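PDB 6M7D: nucleoprotein from Sendai virus, which coats the viral genome as a helical nucleocapsid, one subunit per six ribonucleotides, protecting the RNA and presenting it as template for transcription and replication. Local coordinates for residues K180-S185 with V222-Q227; A186-G191 with E214-I219; Y260-G265 with A310-I315. All coordinates share one frame; numbering follows the deposited sequence.

The three contacts lie beside bound RNA, all partly buried, and their chemistry changes with depth. Interaction 3 (260-265 with 310-315) is deepest, its centre about 6 Å from that of the chain against 9 and 13 Å for interactions 1 and 2; it joins the turn ending helix 249-261 to the loop before helix 330-343 with largely apolar packing and one backbone hydrogen bond. Interactions 1 and 2 share helix 213-225: 180-185 meets its C-terminal end, where an arginine grips a carbonyl oxygen, while 186-191 meets it upstream, with the Arg-189 salt-bridge network at the surface beside a leucine-valine contact. Leu-188 touches Ala-181, and Thr-183 packs on Ala-264 and Ile-315, whereas interactions 2 and 3 do not touch.

Interaction 1 (K180-S185 with V222-Q227); sequences KAITSS and VMRSQQ. With nucleotides of chain B.
The carbonyl oxygen of Ala-181 is gripped by two donors, one from either segment. Arg-224 reaches it from helix 213-225 through NE, 3.1 Å from Ala-181 O; the bond is bent, with 140° at the hydrogen, but the oxygen lies in the guanidinium plane and the donor lies in the carbonyl plane. Ser-185 OG, 2.8 Å from Ala-181 O, comes from above that plane as the chain curls back on itself. Its hydroxyl stands beside its own backbone N (chi1 -65°), which turns it over the carbonyl. The arginine leaves its helix at a slant and bends at chi3 (-102°), so that NE, rather than the far end of the guanidinium, does the gripping.

Beneath this polar clasp the packing is apolar. Ala-181 points at helix 213-225, its CB resting 3.8 Å from Met-223 SD. Ile-182 lies alongside and brings only its tip, CD1, to the helix, 4.2 Å from Met-223 CB and close to the backbone of Met-223 and Arg-224. The thioether then runs on inward, over Val-174, Val-177 and Leu-178 of helix 163-181.

The other flank of 180-185 faces RNA. Lys-180, an RNA-binding residue extended beyond CG, ends between two phosphates: its NZ hydrogen-bonds to OP1 of U4 at 2.9 Å and to OP2 of U5 at 3.0 Å, both of chain B. Ser-184 OG, anti to the backbone N, donates to the same U4 OP1 at 3.1 Å, so that phosphate oxygen is also held twice. The ammonium is probably kept charged by its two anionic neighbours. A carbonyl near the C-terminal end of helix 163-181, held by a serine and an arginine, thus has on its other flank a lysine-serine phosphate site of the nucleocapsid RNA groove.

Interaction 2 (A186-G191 with E214-I219); sequences AGLRKG and ETVEGI
The guanidinium of Arg-189 is met at its edge by Glu-217 OE1, close to the guanidinium plane, and obliquely by Glu-214 OE2. Both carboxylates lie nearly parallel to it, their planes tilted by 21° for Glu-217 and 14° for Glu-214. The first pair is a hydrogen-bonded salt bridge, Arg-189 NE to Glu-217 OE1 at 3.1 Å, although the position of that oxygen is less certain in the model. The second, Arg-189 NH1 to Glu-214 OE2 at 3.9 Å, is long. Arg-189 sends CG anti to its backbone N and bends at chi3 (-54°), while Glu-217 bends at chi2 and crosses it at about a right angle; the two acids sit one helical turn apart on the same helix, so one arginine reaches both.

Deeper in, Leu-188 faces helix 213-225 squarely. Its CG rests 3.8 Å from Val-216 CG1, the two side chains sliding past each other in opposite directions, and its CD2 lies over Val-216 O at 3.6 Å. Both residues also lean on Val-177 of helix 163-181, which closes the inner side.

Gly-187 is the N-cap of helix 188-202, and Lys-190, an RNA-binding residue, points away from the contact, its NZ making a weak, long ion pair with an RNA phosphate. What results is a helix-helix interface in which an apolar pair lies inside and an Arg-Glu salt-bridge network bridges the outer edge.

Interaction 3 (Y260-G265 with A310-I315); sequences YIRDAG and APFICI. With nucleotides of chain B.
Asp-263 and Pro-311 stand closest, and one backbone bond joins them: Asp-263 N donates to Pro-311 O at 2.7 Å, on a lone pair and in the carbonyl plane, short but bent, with 140° at the hydrogen. Around it the side chains fit by shape. The stem of Arg-262 runs beside the proline ring in the same direction, Arg-262 CB 3.6 Å from Pro-311 CB, and Arg-262 CG then comes against Phe-312 CZ at 3.8 Å. Pro-311 CB in turn sits over the centre of one face of the Phe-312 ring, while Ile-261 CG2 meets that ring at its edge. Ile-261 CG2 also touches Ile-315 CD1 at 3.9 Å. Ala-264 CB packs on Ile-315 CG2 at 3.7 Å, and Cys-314, with SG anti to the backbone N, lays its sulfur 3.6 Å from Gly-265 CA.

These positions are set by a type II turn from Ile-261 to Ala-264, closed by Ala-264 N to Ile-261 O at 3.1 Å. The turn ends helix 249-261 and swings Asp-263, at positive phi (65°), so that it brings its N-H to the proline carbonyl. Gly-265 also has positive phi, and the sulfur of Cys-314 lies where a side chain would point.

RNA borders both ends. Tyr-260, an RNA-binding residue, brings the edge of its ring to the base of U6 of chain B, CD1 being 3.6 Å from N3, and makes a cation-pi contact with Arg-195; Gly-265 lies against the U2-U3 backbone of chain B. On the protein side Ile-261 packs on helix 163-181, Phe-312 and Ile-315 on helix 227-239, and Pro-311 on Tyr-303 of helix 290-305, so the turn and the loop are wedged among three further helices.

Interaction 1 (K180-S185 with V222-Q227)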
loop_
_atom_site.group_PDB
_atom_site.type_symbol
_atom_site.label_atom_id
_atom_site.label_comp_id
_atom_site.label_asym_id
_atom_site.label_seq_id
_atom_site.Cartn_x
_atom_site.Cartn_y
_atom_site.Cartn_z
ATOM N N LYS A 180 2.508 -2.584 3.628
ATOM C CA LYS A 180 3.106 -1.870 4.753
ATOM C C LYS A 180 4.605 -1.652 4.614
ATOM O O LYS A 180 5.220 -1.133 5.544
ATOM C CB LYS A 180 2.823 -2.605 6.061
ATOM C CG LYS A 180 1.547 -2.186 6.730
ATOM C CD LYS A 180 1.453 -2.748 8.116
ATOM C CE LYS A 180 0.248 -2.202 8.839
ATOM N NZ LYS A 180 0.218 -2.689 10.232
ATOM N N ALA A 181 5.213 -2.023 3.487
ATOM C CA ALA A 181 6.658 -1.878 3.355
ATOM C C ALA A 181 7.091 -0.424 3.496
ATOM O O ALA A 181 8.119 -0.129 4.113
ATOM C CB ALA A 181 7.114 -2.444 2.014
ATOM N N ILE A 182 6.316 0.496 2.938
ATOM C CA ILE A 182 6.698 1.899 2.853
ATOM C C ILE A 182 6.290 2.671 4.096
ATOM O O ILE A 182 7.095 3.391 4.680
ATOM C CB ILE A 182 6.093 2.539 1.582
ATOM C CG1 ILE A 182 6.475 1.743 0.335
ATOM C CG2 ILE A 182 6.535 3.972 1.443
ATOM C CD1 ILE A 182 7.938 1.536 0.181
ATOM N N THR A 183 5.037 2.526 4.522
ATOM C CA THR A 183 4.491 3.461 5.497
ATOM C C THR A 183 4.598 2.927 6.915
ATOM O O THR A 183 4.646 3.707 7.869
ATOM C CB THR A 183 3.044 3.790 5.147
ATOM O OG1 THR A 183 2.328 2.581 4.880
ATOM C CG2 THR A 183 2.998 4.682 3.924
ATOM N N SER A 184 4.619 1.614 7.084
ATOM C CA SER A 184 4.839 1.016 8.399
ATOM C C SER A 184 5.923 -0.044 8.252
ATOM O O SER A 184 5.647 -1.237 8.178
ATOM C CB SER A 184 3.558 0.424 8.962
ATOM O OG SER A 184 3.849 -0.456 10.025
ATOM N N SER A 185 7.176 0.392 8.270
ATOM C CA SER A 185 8.267 -0.542 8.050
ATOM C C SER A 185 8.537 -1.408 9.267
ATOM O O SER A 185 9.102 -2.496 9.124
ATOM C CB SER A 185 9.526 0.218 7.653
ATOM O OG SER A 185 9.342 0.858 6.403
ATOM N N VAL A 222 13.691 -3.688 -0.265
ATOM C CA VAL A 222 13.835 -3.363 -1.681
ATOM C C VAL A 222 12.755 -2.384 -2.121
ATOM O O VAL A 222 12.996 -1.505 -2.954
ATOM C CB VAL A 222 13.821 -4.647 -2.526
ATOM C CG1 VAL A 222 13.896 -4.315 -3.986
ATOM C CG2 VAL A 222 14.977 -5.512 -2.144
ATOM N N MET A 223 11.549 -2.514 -1.571
ATOM C CA MET A 223 10.477 -1.589 -1.918
ATOM C C MET A 223 10.724 -0.209 -1.335
ATOM O O MET A 223 10.411 0.804 -1.968
ATOM C CB MET A 223 9.143 -2.129 -1.429
ATOM C CG MET A 223 8.620 -3.269 -2.237
ATOM S SD MET A 223 7.171 -3.981 -1.484
ATOM C CE MET A 223 6.599 -4.980 -2.834
ATOM N N ARG A 224 11.262 -0.149 -0.121
ATOM C CA ARG A 224 11.585 1.134 0.485
ATOM C C ARG A 224 12.662 1.858 -0.304
ATOM O O ARG A 224 12.644 3.088 -0.410
ATOM C CB ARG A 224 12.033 0.931 1.926
ATOM C CG ARG A 224 10.923 1.027 2.931
ATOM C CD ARG A 224 11.444 0.755 4.313
ATOM N NE ARG A 224 11.117 -0.592 4.756
ATOM C CZ ARG A 224 12.018 -1.508 5.075
ATOM N NH1 ARG A 224 13.307 -1.224 5.002
ATOM N NH2 ARG A 224 11.632 -2.709 5.472
ATOM N N SER A 225 13.617 1.116 -0.861
ATOM C CA SER A 225 14.709 1.769 -1.569
ATOM C C SER A 225 14.323 2.119 -2.997
ATOM O O SER A 225 14.736 3.159 -3.518
ATOM C CB SER A 225 15.949 0.881 -1.550
ATOM O OG SER A 225 15.791 -0.220 -2.418
ATOM N N GLN A 226 13.531 1.275 -3.644
ATOM C CA GLN A 226 13.248 1.391 -5.070
ATOM C C GLN A 226 11.866 1.987 -5.265
ATOM O O GLN A 226 10.865 1.268 -5.231
ATOM C CB GLN A 226 13.356 0.033 -5.755
ATOM C CG GLN A 226 14.761 -0.498 -5.798
ATOM C CD GLN A 226 15.753 0.559 -6.205
ATOM O OE1 GLN A 226 15.701 1.076 -7.316
ATOM N NE2 GLN A 226 16.661 0.896 -5.302
ATOM N N GLN A 227 11.817 3.299 -5.488
ATOM C CA GLN A 227 10.554 3.954 -5.796
ATOM C C GLN A 227 10.062 3.590 -7.187
ATOM O O GLN A 227 8.885 3.786 -7.495
ATOM C CB GLN A 227 10.708 5.468 -5.666
ATOM C CG GLN A 227 9.408 6.228 -5.515
ATOM C CD GLN A 227 8.917 6.265 -4.093
ATOM O OE1 GLN A 227 8.320 5.312 -3.603
ATOM N NE2 GLN A 227 9.168 7.369 -3.418
ATOM P P U B 4 0.411 1.062 11.111
ATOM O OP1 U B 4 1.092 -0.184 11.507
ATOM O OP2 U B 4 0.053 1.320 9.709
ATOM O "O5'" U B 4 -0.933 1.186 11.934
ATOM C "C5'" U B 4 -0.974 0.869 13.311
ATOM C "C4'" U B 4 -2.388 0.791 13.814
ATOM O "O4'" U B 4 -3.063 2.052 13.613
ATOM C "C3'" U B 4 -3.307 -0.191 13.126
ATOM O "O3'" U B 4 -3.069 -1.538 13.476
ATOM C "C2'" U B 4 -4.663 0.313 13.568
ATOM O "O2'" U B 4 -4.873 -0.030 14.925
ATOM C "C1'" U B 4 -4.450 1.820 13.505
ATOM N N1 U B 4 -4.967 2.437 12.262
ATOM C C2 U B 4 -6.337 2.564 12.093
ATOM O O2 U B 4 -7.166 2.174 12.878
ATOM N N3 U B 4 -6.743 3.158 10.942
ATOM C C4 U B 4 -5.937 3.643 9.959
ATOM O O4 U B 4 -6.461 4.154 8.982
ATOM C C5 U B 4 -4.542 3.491 10.196
ATOM C C6 U B 4 -4.111 2.910 11.311
ATOM P P U B 2 2.884 12.348 8.061
ATOM O OP1 U B 2 1.539 12.480 7.483
ATOM O OP2 U B 2 3.174 12.776 9.436
ATOM O "O5'" U B 2 3.269 10.815 7.975
ATOM C "C5'" U B 2 3.086 10.063 6.789
ATOM C "C4'" U B 2 3.575 8.660 6.990
ATOM O "O4'" U B 2 4.964 8.687 7.370
ATOM C "C3'" U B 2 2.906 7.906 8.113
ATOM O "O3'" U B 2 1.683 7.338 7.703
ATOM C "C2'" U B 2 3.953 6.874 8.508
ATOM O "O2'" U B 2 3.914 5.765 7.626
ATOM C "C1'" U B 2 5.245 7.621 8.245
ATOM N N1 U B 2 5.912 8.161 9.448
ATOM C C2 U B 2 6.691 7.318 10.202
ATOM O O2 U B 2 6.806 6.135 9.967
ATOM N N3 U B 2 7.330 7.899 11.254
ATOM C C4 U B 2 7.271 9.221 11.608
ATOM O O4 U B 2 7.894 9.613 12.586
ATOM C C5 U B 2 6.458 10.029 10.764
ATOM C C6 U B 2 5.831 9.490 9.731
ATOM P P U B 5 -3.042 -2.673 12.344
ATOM O OP1 U B 5 -2.379 -3.858 12.918
ATOM O OP2 U B 5 -2.542 -2.073 11.099
ATOM O "O5'" U B 5 -4.569 -3.017 12.074
ATOM C "C5'" U B 5 -5.509 -3.110 13.130
ATOM C "C4'" U B 5 -6.894 -2.756 12.666
ATOM O "O4'" U B 5 -6.953 -1.371 12.270
ATOM C "C3'" U B 5 -7.406 -3.489 11.449
ATOM O "O3'" U B 5 -7.844 -4.797 11.751
ATOM C "C2'" U B 5 -8.521 -2.578 10.964
ATOM O "O2'" U B 5 -9.686 -2.771 11.745
ATOM C "C1'" U B 5 -7.961 -1.201 11.300
ATOM N N1 U B 5 -7.409 -0.470 10.139
ATOM C C2 U B 5 -8.282 0.136 9.261
ATOM O O2 U B 5 -9.484 0.077 9.353
ATOM N N3 U B 5 -7.707 0.814 8.233
ATOM C C4 U B 5 -6.372 0.957 8.011
ATOM O O4 U B 5 -6.000 1.603 7.040
ATOM C C5 U B 5 -5.534 0.313 8.964
ATOM C C6 U B 5 -6.065 -0.354 9.977
#

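Interaction 2 (A186-G191 with E214-I219)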
loop_
_atom_site.group_PDB
_atom_site.type_symbol
_atom_site.label_atom_id
_atom_site.label_comp_id
_atom_site.label_asym_id
_atom_site.label_seq_id
_atom_site.Cartn_x
_atom_site.Cartn_y
_atom_site.Cartn_z
ATOM N N ALA A 186 8.149 -0.952 10.458
ATOM C CA ALA A 186 8.388 -1.726 11.671
ATOM C C ALA A 186 7.299 -2.764 11.896
ATOM O O ALA A 186 7.557 -3.821 12.478
ATOM C CB ALA A 186 8.493 -0.796 12.875
ATOM N N GLY A 187 6.080 -2.478 11.456
ATOM C CA GLY A 187 5.003 -3.437 11.557
ATOM C C GLY A 187 4.764 -4.160 10.252
ATOM O O GLY A 187 3.630 -4.529 9.940
ATOM N N LEU A 188 5.832 -4.374 9.484
ATOM C CA LEU A 188 5.703 -4.977 8.164
ATOM C C LEU A 188 5.513 -6.484 8.238
ATOM O O LEU A 188 4.727 -7.040 7.474
ATOM C CB LEU A 188 6.926 -4.651 7.311
ATOM C CG LEU A 188 7.139 -5.516 6.068
ATOM C CD1 LEU A 188 6.015 -5.324 5.075
ATOM C CD2 LEU A 188 8.465 -5.201 5.430
ATOM N N ARG A 189 6.226 -7.166 9.128
ATOM C CA ARG A 189 6.103 -8.618 9.206
ATOM C C ARG A 189 4.759 -9.024 9.798
ATOM O O ARG A 189 4.038 -9.860 9.233
ATOM C CB ARG A 189 7.257 -9.179 10.031
ATOM C CG ARG A 189 7.148 -10.643 10.354
ATOM C CD ARG A 189 8.199 -11.024 11.366
ATOM N NE ARG A 189 9.533 -10.628 10.928
ATOM C CZ ARG A 189 10.540 -11.475 10.752
ATOM N NH1 ARG A 189 10.366 -12.768 10.983
ATOM N NH2 ARG A 189 11.719 -11.028 10.347
ATOM N N LYS A 190 4.413 -8.438 10.942
ATOM C CA LYS A 190 3.121 -8.693 11.561
ATOM C C LYS A 190 1.983 -8.314 10.624
ATOM O O LYS A 190 1.027 -9.078 10.445
ATOM C CB LYS A 190 3.031 -7.916 12.872
ATOM C CG LYS A 190 1.747 -8.112 13.633
ATOM C CD LYS A 190 1.266 -6.805 14.229
ATOM C CE LYS A 190 -0.215 -6.867 14.548
ATOM N NZ LYS A 190 -1.025 -7.178 13.334
ATOM N N GLY A 191 2.074 -7.135 10.010
ATOM C CA GLY A 191 1.031 -6.702 9.102
ATOM C C GLY A 191 0.961 -7.554 7.854
ATOM O O GLY A 191 -0.119 -7.777 7.303
ATOM N N GLU A 214 11.720 -13.323 6.863
ATOM C CA GLU A 214 12.935 -12.763 6.283
ATOM C C GLU A 214 12.715 -12.348 4.834
ATOM O O GLU A 214 13.201 -11.297 4.403
ATOM C CB GLU A 214 14.070 -13.777 6.384
ATOM C CG GLU A 214 14.347 -14.254 7.797
ATOM C CD GLU A 214 13.480 -15.433 8.196
ATOM O OE1 GLU A 214 13.893 -16.587 7.955
ATOM O OE2 GLU A 214 12.383 -15.207 8.751
ATOM N N THR A 215 11.992 -13.164 4.068
ATOM C CA THR A 215 11.625 -12.777 2.712
ATOM C C THR A 215 10.792 -11.505 2.717
ATOM O O THR A 215 10.987 -10.619 1.877
ATOM C CB THR A 215 10.854 -13.910 2.040
ATOM O OG1 THR A 215 11.683 -15.072 1.986
ATOM C CG2 THR A 215 10.436 -13.521 0.635
ATOM N N VAL A 216 9.834 -11.434 3.645
ATOM C CA VAL A 216 8.941 -10.241 3.742
ATOM C C VAL A 216 9.797 -9.016 4.078
ATOM O O VAL A 216 9.599 -7.966 3.439
ATOM C CB VAL A 216 7.844 -10.464 4.801
ATOM C CG1 VAL A 216 7.061 -9.191 5.082
ATOM C CG2 VAL A 216 6.909 -11.597 4.410
ATOM N N GLU A 217 10.733 -9.165 5.019
ATOM C CA GLU A 217 11.624 -8.043 5.420
ATOM C C GLU A 217 12.510 -7.640 4.237
ATOM O O GLU A 217 12.636 -6.428 3.982
ATOM C CB GLU A 217 12.483 -8.465 6.612
ATOM C CG GLU A 217 11.667 -8.895 7.816
ATOM C CD GLU A 217 10.732 -7.825 8.353
ATOM O OE1 GLU A 217 9.814 -8.175 9.118
ATOM O OE2 GLU A 217 10.928 -6.645 8.005
ATOM N N GLY A 218 13.066 -8.626 3.525
ATOM C CA GLY A 218 13.943 -8.355 2.371
ATOM C C GLY A 218 13.204 -7.657 1.243
ATOM O O GLY A 218 13.758 -6.693 0.686
ATOM N N ILE A 219 11.992 -8.119 0.933
ATOM C CA ILE A 219 11.162 -7.508 -0.148
ATOM C C ILE A 219 10.792 -6.076 0.251
ATOM O O ILE A 219 10.864 -5.186 -0.616
ATOM C CB ILE A 219 9.920 -8.368 -0.455
ATOM C CG1 ILE A 219 10.310 -9.761 -0.953
ATOM C CG2 ILE A 219 9.003 -7.659 -1.438
ATOM C CD1 ILE A 219 9.138 -10.604 -1.393
#

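Interaction 3 (Y260-G265 with A310-I315)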
loop_
_atom_site.group_PDB
_atom_site.type_symbol
_atom_site.label_atom_id
_atom_site.label_comp_id
_atom_site.label_asym_id
_atom_site.label_seq_id
_atom_site.Cartn_x
_atom_site.Cartn_y
_atom_site.Cartn_z
ATOM N N TYR A 260 -6.113 -2.568 0.015
ATOM C CA TYR A 260 -5.411 -2.405 1.291
ATOM C C TYR A 260 -4.270 -1.393 1.223
ATOM O O TYR A 260 -3.917 -0.801 2.243
ATOM C CB TYR A 260 -4.866 -3.738 1.779
ATOM C CG TYR A 260 -5.928 -4.655 2.290
ATOM C CD1 TYR A 260 -6.580 -4.394 3.477
ATOM C CD2 TYR A 260 -6.289 -5.779 1.578
ATOM C CE1 TYR A 260 -7.555 -5.230 3.939
ATOM C CE2 TYR A 260 -7.264 -6.614 2.032
ATOM C CZ TYR A 260 -7.891 -6.339 3.212
ATOM O OH TYR A 260 -8.858 -7.191 3.658
ATOM N N ILE A 261 -3.670 -1.199 0.049
ATOM C CA ILE A 261 -2.582 -0.239 -0.118
ATOM C C ILE A 261 -3.103 1.180 -0.271
ATOM O O ILE A 261 -2.382 2.135 0.032
ATOM C CB ILE A 261 -1.716 -0.623 -1.332
ATOM C CG1 ILE A 261 -1.096 -2.001 -1.136
ATOM C CG2 ILE A 261 -0.606 0.366 -1.571
ATOM C CD1 ILE A 261 -0.448 -2.537 -2.367
ATOM N N ARG A 262 -4.338 1.345 -0.727
ATOM C CA ARG A 262 -4.905 2.671 -0.909
ATOM C C ARG A 262 -4.833 3.476 0.379
ATOM O O ARG A 262 -5.138 2.977 1.463
ATOM C CB ARG A 262 -6.352 2.560 -1.370
ATOM C CG ARG A 262 -6.522 2.212 -2.820
ATOM C CD ARG A 262 -7.955 1.893 -3.094
ATOM N NE ARG A 262 -8.249 1.702 -4.506
ATOM C CZ ARG A 262 -9.483 1.692 -4.996
ATOM N NH1 ARG A 262 -10.511 1.868 -4.183
ATOM N NH2 ARG A 262 -9.695 1.517 -6.290
ATOM N N ASP A 263 -4.410 4.730 0.249
ATOM C CA ASP A 263 -4.342 5.724 1.313
ATOM C C ASP A 263 -3.351 5.362 2.401
ATOM O O ASP A 263 -3.463 5.866 3.516
ATOM C CB ASP A 263 -5.719 5.976 1.933
ATOM C CG ASP A 263 -6.741 6.382 0.908
ATOM O OD1 ASP A 263 -6.445 7.272 0.092
ATOM O OD2 ASP A 263 -7.842 5.804 0.904
ATOM N N ALA A 264 -2.390 4.494 2.111
ATOM C CA ALA A 264 -1.297 4.252 3.035
ATOM C C ALA A 264 -0.454 5.511 3.170
ATOM O O ALA A 264 -0.063 6.120 2.172
ATOM C CB ALA A 264 -0.451 3.082 2.548
ATOM N N GLY A 265 -0.182 5.905 4.410
ATOM C CA GLY A 265 0.447 7.169 4.693
ATOM C C GLY A 265 -0.508 8.332 4.823
ATOM O O GLY A 265 -0.145 9.344 5.426
ATOM N N ALA A 310 -4.658 9.328 -6.220
ATOM C CA ALA A 310 -4.711 9.991 -4.924
ATOM C C ALA A 310 -4.462 9.056 -3.749
ATOM O O ALA A 310 -3.838 9.501 -2.772
ATOM C CB ALA A 310 -6.059 10.692 -4.775
ATOM N N PRO A 311 -4.920 7.798 -3.747
ATOM C CA PRO A 311 -4.611 6.919 -2.617
ATOM C C PRO A 311 -3.148 6.578 -2.469
ATOM O O PRO A 311 -2.781 5.968 -1.463
ATOM C CB PRO A 311 -5.429 5.670 -2.929
ATOM C CG PRO A 311 -6.519 6.148 -3.732
ATOM C CD PRO A 311 -5.963 7.196 -4.591
ATOM N N PHE A 312 -2.296 6.943 -3.418
ATOM C CA PHE A 312 -0.910 6.500 -3.395
ATOM C C PHE A 312 0.068 7.657 -3.362
ATOM O O PHE A 312 1.258 7.452 -3.586
ATOM C CB PHE A 312 -0.620 5.594 -4.589
ATOM C CG PHE A 312 -1.688 4.594 -4.836
ATOM C CD1 PHE A 312 -1.793 3.475 -4.042
ATOM C CD2 PHE A 312 -2.608 4.786 -5.841
ATOM C CE1 PHE A 312 -2.780 2.570 -4.252
ATOM C CE2 PHE A 312 -3.592 3.878 -6.050
ATOM C CZ PHE A 312 -3.678 2.767 -5.255
ATOM N N ILE A 313 -0.402 8.864 -3.058
ATOM C CA ILE A 313 0.487 10.013 -3.079
ATOM C C ILE A 313 1.553 9.909 -1.999
ATOM O O ILE A 313 2.646 10.457 -2.149
ATOM C CB ILE A 313 -0.318 11.316 -2.950
ATOM C CG1 ILE A 313 -1.202 11.273 -1.712
ATOM C CG2 ILE A 313 -1.132 11.557 -4.198
ATOM C CD1 ILE A 313 -1.849 12.574 -1.394
ATOM N N CYS A 314 1.282 9.191 -0.913
ATOM C CA CYS A 314 2.261 9.148 0.162
ATOM C C CYS A 314 3.248 8.002 0.014
ATOM O O CYS A 314 4.412 8.152 0.393
ATOM C CB CYS A 314 1.572 9.072 1.523
ATOM S SG CYS A 314 2.719 9.305 2.893
ATOM N N ILE A 315 2.825 6.854 -0.514
ATOM C CA ILE A 315 3.798 5.795 -0.754
ATOM C C ILE A 315 4.618 6.102 -1.994
ATOM O O ILE A 315 5.731 5.592 -2.151
ATOM C CB ILE A 315 3.111 4.423 -0.860
ATOM C CG1 ILE A 315 2.080 4.417 -1.978
ATOM C CG2 ILE A 315 2.476 4.039 0.448
ATOM C CD1 ILE A 315 1.974 3.094 -2.651
ATOM P P U B 6 -7.483 -6.015 10.786
ATOM O OP1 U B 6 -7.856 -7.263 11.471
ATOM O OP2 U B 6 -6.099 -5.832 10.330
ATOM O "O5'" U B 6 -8.444 -5.816 9.541
ATOM C "C5'" U B 6 -9.842 -5.645 9.710
ATOM C "C4'" U B 6 -10.476 -5.092 8.465
ATOM O "O4'" U B 6 -10.152 -3.686 8.333
ATOM C "C3'" U B 6 -10.003 -5.690 7.155
ATOM O "O3'" U B 6 -10.559 -6.968 6.868
ATOM C "C2'" U B 6 -10.368 -4.598 6.157
ATOM O "O2'" U B 6 -11.756 -4.616 5.873
ATOM C "C1'" U B 6 -10.063 -3.338 6.970
ATOM N N1 U B 6 -8.710 -2.801 6.675
ATOM C C2 U B 6 -8.589 -1.899 5.637
ATOM O O2 U B 6 -9.525 -1.514 4.977
ATOM N N3 U B 6 -7.335 -1.444 5.376
ATOM C C4 U B 6 -6.191 -1.801 6.033
ATOM O O4 U B 6 -5.129 -1.304 5.679
ATOM C C5 U B 6 -6.384 -2.740 7.092
ATOM C C6 U B 6 -7.600 -3.195 7.367
ATOM P P U B 3 0.439 7.304 8.692
ATOM O OP1 U B 3 -0.776 7.009 7.920
ATOM O OP2 U B 3 0.496 8.513 9.521
ATOM O "O5'" U B 3 0.731 6.041 9.594
ATOM C "C5'" U B 3 1.233 4.847 9.024
ATOM C "C4'" U B 3 1.894 3.983 10.062
ATOM O "O4'" U B 3 3.035 4.680 10.629
ATOM C "C3'" U B 3 0.999 3.605 11.231
ATOM O "O3'" U B 3 1.303 2.278 11.638
ATOM C "C2'" U B 3 1.420 4.584 12.318
ATOM O "O2'" U B 3 1.172 4.137 13.629
ATOM C "C1'" U B 3 2.908 4.736 12.034
ATOM N N1 U B 3 3.463 6.013 12.511
ATOM C C2 U B 3 4.564 5.990 13.330
ATOM O O2 U B 3 5.125 4.967 13.656
ATOM N N3 U B 3 4.998 7.211 13.751
ATOM C C4 U B 3 4.442 8.432 13.454
ATOM O O4 U B 3 4.945 9.457 13.908
ATOM C C5 U B 3 3.302 8.374 12.605
ATOM C C6 U B 3 2.865 7.196 12.186
ATOM P P U B 2 2.884 12.348 8.061
ATOM O OP1 U B 2 1.539 12.480 7.483
ATOM O OP2 U B 2 3.174 12.776 9.436
ATOM O "O5'" U B 2 3.269 10.815 7.975
ATOM C "C5'" U B 2 3.086 10.063 6.789
ATOM C "C4'" U B 2 3.575 8.660 6.990
ATOM O "O4'" U B 2 4.964 8.687 7.370
ATOM C "C3'" U B 2 2.906 7.906 8.113
ATOM O "O3'" U B 2 1.683 7.338 7.703
ATOM C "C2'" U B 2 3.953 6.874 8.508
ATOM O "O2'" U B 2 3.914 5.765 7.626
ATOM C "C1'" U B 2 5.245 7.621 8.245
ATOM N N1 U B 2 5.912 8.161 9.448
ATOM C C2 U B 2 6.691 7.318 10.202
ATOM O O2 U B 2 6.806 6.135 9.967
ATOM N N3 U B 2 7.330 7.899 11.254
ATOM C C4 U B 2 7.271 9.221 11.608
ATOM O O4 U B 2 7.894 9.613 12.586
ATOM C C5 U B 2 6.458 10.029 10.764
ATOM C C6 U B 2 5.831 9.490 9.731
#